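Local atomic coordinates of putative regulatory protein (Streptomyces coelicolor A3, PDB entry 2PZ9), a protein that probably binds DNA as a TetR-family transcriptional regulator, with a predicted helix-turn-helix region at one end and a helical C-terminal domain at the other. Residues 60-64 with 65-69; 161-165 with 166-170; 203-206 with 207-211. All coordinates share one frame; numbering follows the deposited sequence.

Contact 1: residues 60-64 with 65-69. With SO4 (sulfate ion), chain E.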
loop_
_atom_site.group_PDB
_atom_site.type_symbol
_atom_site.label_atom_id
_atom_site.label_comp_id
_atom_site.label_asym_id
_atom_site.label_seq_id
_atom_site.Cartn_x
_atom_site.Cartn_y
_atom_site.Cartn_z
ATOM N N ALA A 60 -12.123 23.883 12.239
ATOM C CA ALA A 60 -11.332 25.012 11.738
ATOM C C ALA A 60 -11.708 26.345 12.399
ATOM O O ALA A 60 -11.176 27.395 12.021
ATOM C CB ALA A 60 -11.477 25.118 10.217
ATOM N N ARG A 61 -12.621 26.295 13.377
ATOM C CA ARG A 61 -13.137 27.480 14.066
ATOM C C ARG A 61 -13.730 28.481 13.073
ATOM O O ARG A 61 -13.434 29.674 13.145
ATOM C CB ARG A 61 -12.033 28.126 14.904
ATOM C CG ARG A 61 -12.487 28.642 16.245
ATOM C CD ARG A 61 -11.412 28.408 17.282
ATOM N NE ARG A 61 -10.998 27.001 17.300
ATOM C CZ ARG A 61 -10.568 26.343 18.377
ATOM N NH1 ARG A 61 -10.494 26.952 19.565
ATOM N NH2 ARG A 61 -10.221 25.061 18.273
ATOM N N THR A 62 -14.545 27.975 12.140
ATOM C CA THR A 62 -15.258 28.798 11.136
ATOM C C THR A 62 -16.672 28.241 10.777
ATOM O O THR A 62 -17.181 27.376 11.482
ATOM C CB THR A 62 -14.359 29.073 9.875
ATOM O OG1 THR A 62 -14.944 30.117 9.084
ATOM C CG2 THR A 62 -14.151 27.813 9.009
ATOM N N SER A 63 -17.312 28.745 9.716
ATOM C CA SER A 63 -18.642 28.241 9.279
ATOM C C SER A 63 -18.646 27.501 7.930
ATOM O O SER A 63 -17.750 27.685 7.082
ATOM C CB SER A 63 -19.694 29.366 9.241
ATOM O OG SER A 63 -19.541 30.194 8.103
ATOM N N LYS A 64 -19.671 26.670 7.738
ATOM C CA LYS A 64 -19.913 26.021 6.453
ATOM C C LYS A 64 -19.883 27.047 5.316
ATOM O O LYS A 64 -19.171 26.838 4.338
ATOM C CB LYS A 64 -21.248 25.264 6.452
ATOM C CG LYS A 64 -21.205 23.872 7.087
ATOM C CD LYS A 64 -22.533 23.136 6.902
ATOM C CE LYS A 64 -22.647 22.555 5.498
ATOM N NZ LYS A 64 -23.779 21.597 5.381
ATOM N N GLU A 65 -20.619 28.161 5.453
ATOM C CA GLU A 65 -20.660 29.163 4.379
ATOM C C GLU A 65 -19.261 29.671 4.005
ATOM O O GLU A 65 -18.949 29.829 2.819
ATOM C CB GLU A 65 -21.620 30.330 4.668
ATOM C CG GLU A 65 -22.237 30.910 3.355
ATOM C CD GLU A 65 -22.847 32.335 3.470
ATOM O OE1 GLU A 65 -22.571 33.024 4.477
ATOM O OE2 GLU A 65 -23.591 32.770 2.541
ATOM N N ARG A 66 -18.421 29.893 5.013
ATOM C CA ARG A 66 -17.053 30.374 4.805
ATOM C C ARG A 66 -16.207 29.377 4.008
ATOM O O ARG A 66 -15.534 29.744 3.031
ATOM C CB ARG A 66 -16.385 30.638 6.146
ATOM C CG ARG A 66 -15.553 31.878 6.176
ATOM C CD ARG A 66 -16.257 32.968 6.981
ATOM N NE ARG A 66 -16.091 34.317 6.418
ATOM C CZ ARG A 66 -15.459 34.625 5.275
ATOM N NH1 ARG A 66 -14.882 33.694 4.517
ATOM N NH2 ARG A 66 -15.397 35.892 4.888
ATOM N N VAL A 67 -16.248 28.115 4.434
ATOM C CA VAL A 67 -15.529 27.045 3.764
ATOM C C VAL A 67 -15.827 27.087 2.263
ATOM O O VAL A 67 -14.911 27.123 1.428
ATOM C CB VAL A 67 -15.895 25.674 4.370
ATOM C CG1 VAL A 67 -15.205 24.535 3.623
ATOM C CG2 VAL A 67 -15.536 25.633 5.864
ATOM N N TYR A 68 -17.113 27.140 1.938
ATOM C CA TYR A 68 -17.572 27.156 0.560
ATOM C C TYR A 68 -17.278 28.446 -0.202
ATOM O O TYR A 68 -17.512 28.518 -1.403
ATOM C CB TYR A 68 -19.066 26.836 0.484
ATOM C CG TYR A 68 -19.461 25.430 0.911
ATOM C CD1 TYR A 68 -18.841 24.285 0.368
ATOM C CD2 TYR A 68 -20.485 25.238 1.841
ATOM C CE1 TYR A 68 -19.233 22.991 0.758
ATOM C CE2 TYR A 68 -20.874 23.947 2.240
ATOM C CZ TYR A 68 -20.253 22.833 1.694
ATOM O OH TYR A 68 -20.669 21.581 2.111
ATOM N N ALA A 69 -16.782 29.471 0.479
ATOM C CA ALA A 69 -16.280 30.640 -0.239
ATOM C C ALA A 69 -14.908 30.293 -0.840
ATOM O O ALA A 69 -14.665 30.548 -2.018
ATOM C CB ALA A 69 -16.206 31.848 0.653
HETATM S S SO4 E . -21.599 18.081 5.698
HETATM O O1 SO4 E . -22.422 19.185 5.207
HETATM O O2 SO4 E . -20.724 18.595 6.739
HETATM O O3 SO4 E . -22.427 17.056 6.327
HETATM O O4 SO4 E . -20.837 17.517 4.571
#
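Ser63 and Arg66 meet at the N-cap of helix 64-70, in the predicted helix-turn-helix motif of this TetR-family protein, where residues 60-64 lead out of helix 53-59 and into the next helix. The turn opens with a Schellman motif that ends helix 53-59, Arg61 leaving it with positive phi.

The hydrogen bonds belong to the N-cap. Ser63 OG accepts from Arg66 N in a weak bond of 3.3 Å, its chi1 of 77° setting the hydroxyl between backbone N and carbonyl carbon, from where it can reach over the first turn. The backbone takes over with Val67 N to Ser63 O at 3.1 Å and Tyr68 N to Lys64 O at 3.2 Å, both close to straight.

Side-chain packing is lighter. Thr62 meets Arg66 at about a right angle, its OG1 lying 3.3 Å from Arg66 CB, while its methyl CG2 approaches Val67 CG2 on the buried side. Val67 continues inward onto Ala57 of helix 53-59, and Thr62 also touches Ile35 of helix 32-50.

The exposed Lys64 chain, bent at chi3, runs alongside the Tyr68 ring, with CE 4.0 Å from Tyr68 CE2. Near the hydroxyl end of the ring the ammonium binds a sulfate ion, probably from the crystallisation liquor, that is also hydrogen-bonded to Asp54 N, Lys64 NZ donating to sulfate O1 at 2.8 Å.

Contact 2: residues 161-165 with 166-170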
loop_
_atom_site.group_PDB
_atom_site.type_symbol
_atom_site.label_atom_id
_atom_site.label_comp_id
_atom_site.label_asym_id
_atom_site.label_seq_id
_atom_site.Cartn_x
_atom_site.Cartn_y
_atom_site.Cartn_z
ATOM N N PRO A 161 22.588 -1.056 -15.591
ATOM C CA PRO A 161 21.801 -0.659 -16.772
ATOM C C PRO A 161 20.720 -1.675 -17.140
ATOM O O PRO A 161 19.893 -1.406 -18.017
ATOM C CB PRO A 161 22.858 -0.555 -17.884
ATOM C CG PRO A 161 23.913 -1.505 -17.480
ATOM C CD PRO A 161 23.958 -1.465 -15.966
ATOM N N ALA A 162 20.745 -2.826 -16.466
ATOM C CA ALA A 162 19.784 -3.894 -16.682
ATOM C C ALA A 162 18.395 -3.572 -16.134
ATOM O O ALA A 162 17.435 -4.032 -16.689
ATOM C CB ALA A 162 20.310 -5.196 -16.098
ATOM N N TRP A 163 18.281 -2.786 -15.061
ATOM C CA TRP A 163 16.971 -2.437 -14.473
ATOM C C TRP A 163 16.150 -1.530 -15.361
ATOM O O TRP A 163 16.677 -0.632 -16.000
ATOM C CB TRP A 163 17.121 -1.676 -13.159
ATOM C CG TRP A 163 17.726 -2.427 -12.061
ATOM C CD1 TRP A 163 19.005 -2.320 -11.618
ATOM C CD2 TRP A 163 17.091 -3.409 -11.237
ATOM N NE1 TRP A 163 19.221 -3.184 -10.566
ATOM C CE2 TRP A 163 18.062 -3.863 -10.305
ATOM C CE3 TRP A 163 15.800 -3.954 -11.193
ATOM C CZ2 TRP A 163 17.783 -4.838 -9.331
ATOM C CZ3 TRP A 163 15.520 -4.922 -10.229
ATOM C CH2 TRP A 163 16.513 -5.360 -9.311
ATOM N N ASP A 164 14.844 -1.720 -15.367
ATOM C CA ASP A 164 14.011 -0.695 -15.940
ATOM C C ASP A 164 13.767 0.378 -14.885
ATOM O O ASP A 164 13.291 0.096 -13.792
ATOM C CB ASP A 164 12.688 -1.246 -16.437
ATOM C CG ASP A 164 12.041 -0.356 -17.474
ATOM O OD1 ASP A 164 11.760 0.839 -17.194
ATOM O OD2 ASP A 164 11.813 -0.881 -18.579
ATOM N N PRO A 165 14.106 1.626 -15.226
ATOM C CA PRO A 165 13.826 2.764 -14.380
ATOM C C PRO A 165 12.441 2.643 -13.745
ATOM O O PRO A 165 12.299 2.787 -12.530
ATOM C CB PRO A 165 13.855 3.915 -15.382
ATOM C CG PRO A 165 14.902 3.514 -16.318
ATOM C CD PRO A 165 14.793 2.031 -16.466
ATOM N N VAL A 166 11.444 2.374 -14.590
ATOM C CA VAL A 166 10.062 2.173 -14.179
ATOM C C VAL A 166 9.978 1.243 -12.960
ATOM O O VAL A 166 9.317 1.565 -11.973
ATOM C CB VAL A 166 9.198 1.665 -15.384
ATOM C CG1 VAL A 166 7.821 1.238 -14.957
ATOM C CG2 VAL A 166 9.057 2.759 -16.415
ATOM N N ASP A 167 10.661 0.107 -13.020
ATOM C CA ASP A 167 10.653 -0.831 -11.900
ATOM C C ASP A 167 11.388 -0.260 -10.667
ATOM O O ASP A 167 10.926 -0.427 -9.523
ATOM C CB ASP A 167 11.222 -2.200 -12.314
ATOM C CG ASP A 167 10.360 -2.910 -13.383
ATOM O OD1 ASP A 167 9.151 -3.143 -13.135
ATOM O OD2 ASP A 167 10.891 -3.256 -14.474
ATOM N N VAL A 168 12.512 0.417 -10.897
ATOM C CA VAL A 168 13.347 0.957 -9.824
ATOM C C VAL A 168 12.555 1.969 -8.987
ATOM O O VAL A 168 12.501 1.876 -7.751
ATOM C CB VAL A 168 14.648 1.607 -10.395
ATOM C CG1 VAL A 168 15.504 2.177 -9.283
ATOM C CG2 VAL A 168 15.431 0.612 -11.217
ATOM N N LEU A 169 11.925 2.910 -9.676
ATOM C CA LEU A 169 11.142 3.952 -9.026
ATOM C C LEU A 169 9.990 3.379 -8.194
ATOM O O LEU A 169 9.909 3.617 -6.987
ATOM C CB LEU A 169 10.617 4.932 -10.067
ATOM C CG LEU A 169 9.854 6.120 -9.504
ATOM C CD1 LEU A 169 10.833 7.058 -8.831
ATOM C CD2 LEU A 169 9.009 6.844 -10.565
ATOM N N ALA A 170 9.118 2.603 -8.847
ATOM C CA ALA A 170 7.981 1.941 -8.205
ATOM C C ALA A 170 8.365 1.163 -6.950
ATOM O O ALA A 170 7.806 1.397 -5.873
ATOM C CB ALA A 170 7.309 1.031 -9.190
#
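Asp164 reaches forward with its carboxylate over the start of helix 165-176, where OD1 accepts from Val166 N at 3.0 Å through its anti lone pair. With CG anti to the backbone N (chi1 -158°), the group lies alongside Val166, and OD1 also comes 3.2 Å from Val166 CB. The carbonyl of the same residue receives Val168 N at 3.0 Å in the carbonyl plane, and a weak, strongly bent bond from Asp167 N. One residue on, Leu169 N donates to Pro165 O at 2.9 Å.

Trp163 adds an apolar contact, its CB meeting Val168 CG2 at 3.4 Å as the two side chains cross at about a right angle.

Farther out, Asp164 OD2 accepts from Val194 N of the second subunit, and Asp167 OD1 forms a salt bridge with Arg201 of that subunit. Pro165 packs on Leu147 and Gln154 of helix 139-155. With an alanine at the Asp164 position, Val166 N is likely to lose its capping acceptor, and Val194 N of the second subunit its partner across the interface.

The arrangement is a classical aspartate N-cap followed by proline in the first turn, here built into the dimer interface of a TetR-like C-terminal domain.

Contact 3: residues 203-206 with 207-211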
loop_
_atom_site.group_PDB
_atom_site.type_symbol
_atom_site.label_atom_id
_atom_site.label_comp_id
_atom_site.label_asym_id
_atom_site.label_seq_id
_atom_site.Cartn_x
_atom_site.Cartn_y
_atom_site.Cartn_z
ATOM N N ALA A 203 16.584 1.318 9.502
ATOM C CA ALA A 203 17.857 0.694 9.120
ATOM C C ALA A 203 17.652 -0.478 8.144
ATOM O O ALA A 203 18.309 -0.562 7.104
ATOM C CB ALA A 203 18.613 0.260 10.327
ATOM N N ALA A 204 16.691 -1.339 8.483
ATOM C CA ALA A 204 16.402 -2.531 7.727
ATOM C C ALA A 204 16.060 -2.069 6.334
ATOM O O ALA A 204 16.628 -2.523 5.352
ATOM C CB ALA A 204 15.226 -3.288 8.352
ATOM N N LEU A 205 15.152 -1.119 6.267
ATOM C CA LEU A 205 14.625 -0.694 5.003
ATOM C C LEU A 205 15.728 -0.108 4.108
ATOM O O LEU A 205 15.816 -0.424 2.916
ATOM C CB LEU A 205 13.536 0.320 5.262
ATOM C CG LEU A 205 13.406 1.383 4.200
ATOM C CD1 LEU A 205 13.144 0.806 2.810
ATOM C CD2 LEU A 205 12.250 2.235 4.638
ATOM N N VAL A 206 16.567 0.736 4.701
ATOM C CA VAL A 206 17.627 1.351 3.969
ATOM C C VAL A 206 18.632 0.286 3.533
ATOM O O VAL A 206 19.169 0.331 2.401
ATOM C CB VAL A 206 18.269 2.446 4.785
ATOM C CG1 VAL A 206 19.583 2.863 4.164
ATOM C CG2 VAL A 206 17.335 3.623 4.867
ATOM N N THR A 207 18.863 -0.692 4.407
ATOM C CA THR A 207 19.809 -1.758 4.137
ATOM C C THR A 207 19.281 -2.590 3.001
ATOM O O THR A 207 20.027 -2.958 2.107
ATOM C CB THR A 207 20.020 -2.621 5.375
ATOM O OG1 THR A 207 20.585 -1.809 6.415
ATOM C CG2 THR A 207 20.955 -3.779 5.084
ATOM N N ALA A 208 17.981 -2.853 3.014
ATOM C CA ALA A 208 17.353 -3.624 1.958
ATOM C C ALA A 208 17.513 -2.950 0.592
ATOM O O ALA A 208 17.728 -3.619 -0.436
ATOM C CB ALA A 208 15.887 -3.861 2.277
ATOM N N VAL A 209 17.403 -1.628 0.574
ATOM C CA VAL A 209 17.457 -0.900 -0.680
ATOM C C VAL A 209 18.898 -0.876 -1.131
ATOM O O VAL A 209 19.179 -1.003 -2.337
ATOM C CB VAL A 209 16.861 0.522 -0.577
ATOM C CG1 VAL A 209 17.043 1.300 -1.884
ATOM C CG2 VAL A 209 15.392 0.446 -0.240
ATOM N N GLU A 210 19.808 -0.743 -0.158
ATOM C CA GLU A 210 21.221 -0.933 -0.432
ATOM C C GLU A 210 21.470 -2.291 -1.100
ATOM O O GLU A 210 22.228 -2.366 -2.074
ATOM C CB GLU A 210 22.071 -0.771 0.821
ATOM C CG GLU A 210 23.528 -1.302 0.687
ATOM C CD GLU A 210 24.378 -0.602 -0.415
ATOM O OE1 GLU A 210 24.160 0.611 -0.703
ATOM O OE2 GLU A 210 25.285 -1.267 -0.990
ATOM N N HIS A 211 20.829 -3.354 -0.620
ATOM C CA HIS A 211 21.026 -4.657 -1.255
ATOM C C HIS A 211 20.518 -4.701 -2.677
ATOM O O HIS A 211 21.171 -5.262 -3.528
ATOM C CB HIS A 211 20.460 -5.798 -0.422
ATOM C CG HIS A 211 21.318 -6.148 0.748
ATOM N ND1 HIS A 211 21.127 -5.608 2.004
ATOM C CD2 HIS A 211 22.405 -6.945 0.844
ATOM C CE1 HIS A 211 22.041 -6.080 2.828
ATOM N NE2 HIS A 211 22.828 -6.893 2.149
#
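Ala203 O is gripped twice by Thr207, one turn further along helix 198-212. Thr207 N donates to it at 2.8 Å, and Thr207 OG1 donates at 2.7 Å from well above the carbonyl plane. The hydroxyl reaches back because chi1 of -62° places OG1 beside the backbone N and anti to the carbonyl carbon. Thr207 also packs on Trp163 of the second subunit. A doubly held carbonyl returns one turn later, where Thr207 O accepts from both His211 N and His211 ND1, the latter at 2.9 Å. The ND1 bond is consistent with a proton on this nitrogen and probably limits rotation of the imidazole, at whose edge Thr207 CG2 lies in plane.

Ala204 O takes Ala208 N at 2.7 Å, nearly in line with the C=O bond. Both methyl groups belong to the subunit interface, Ala204 against Asp167 and Ala208 against Met212 of the second subunit.

Leu205 O accepts from Val209 N at 3.1 Å. Their side chains run side by side in the same direction, Leu205 CD1 lying 3.8 Å from Val209 CG2, and both touch Ile175 of helix 165-176. Leu205 further meets Phe108, and Val209 meets Ala104, both on helix 100-113.

Val206 O bonds to Glu210 N at 2.8 Å and only weakly to Val209 N, while its side chain rests on Pro101.

The bond to Ala203 O thus satisfies the Thr207 hydroxyl within its own helix and probably fixes its rotation.

Overall arrangement
The three contacts follow one another along an all-helical chain without overlapping. Contact 1 lies in the predicted helix-turn-helix region, at the turn between helices 53-59 and 64-70. Contacts 2 and 3 belong to the TetR-like C-terminal domain, at the start of helix 165-176 and within helix 198-212. The centre of contact 1 is about 46 Å from the centre of each of the others, across the centre of the chain, whereas contacts 2 and 3 have centres about 17 Å apart and nearest atoms about 7 Å apart. Both of these touch the second subunit, consistent with a TetR-like division between a probable DNA-binding end and a dimerising one.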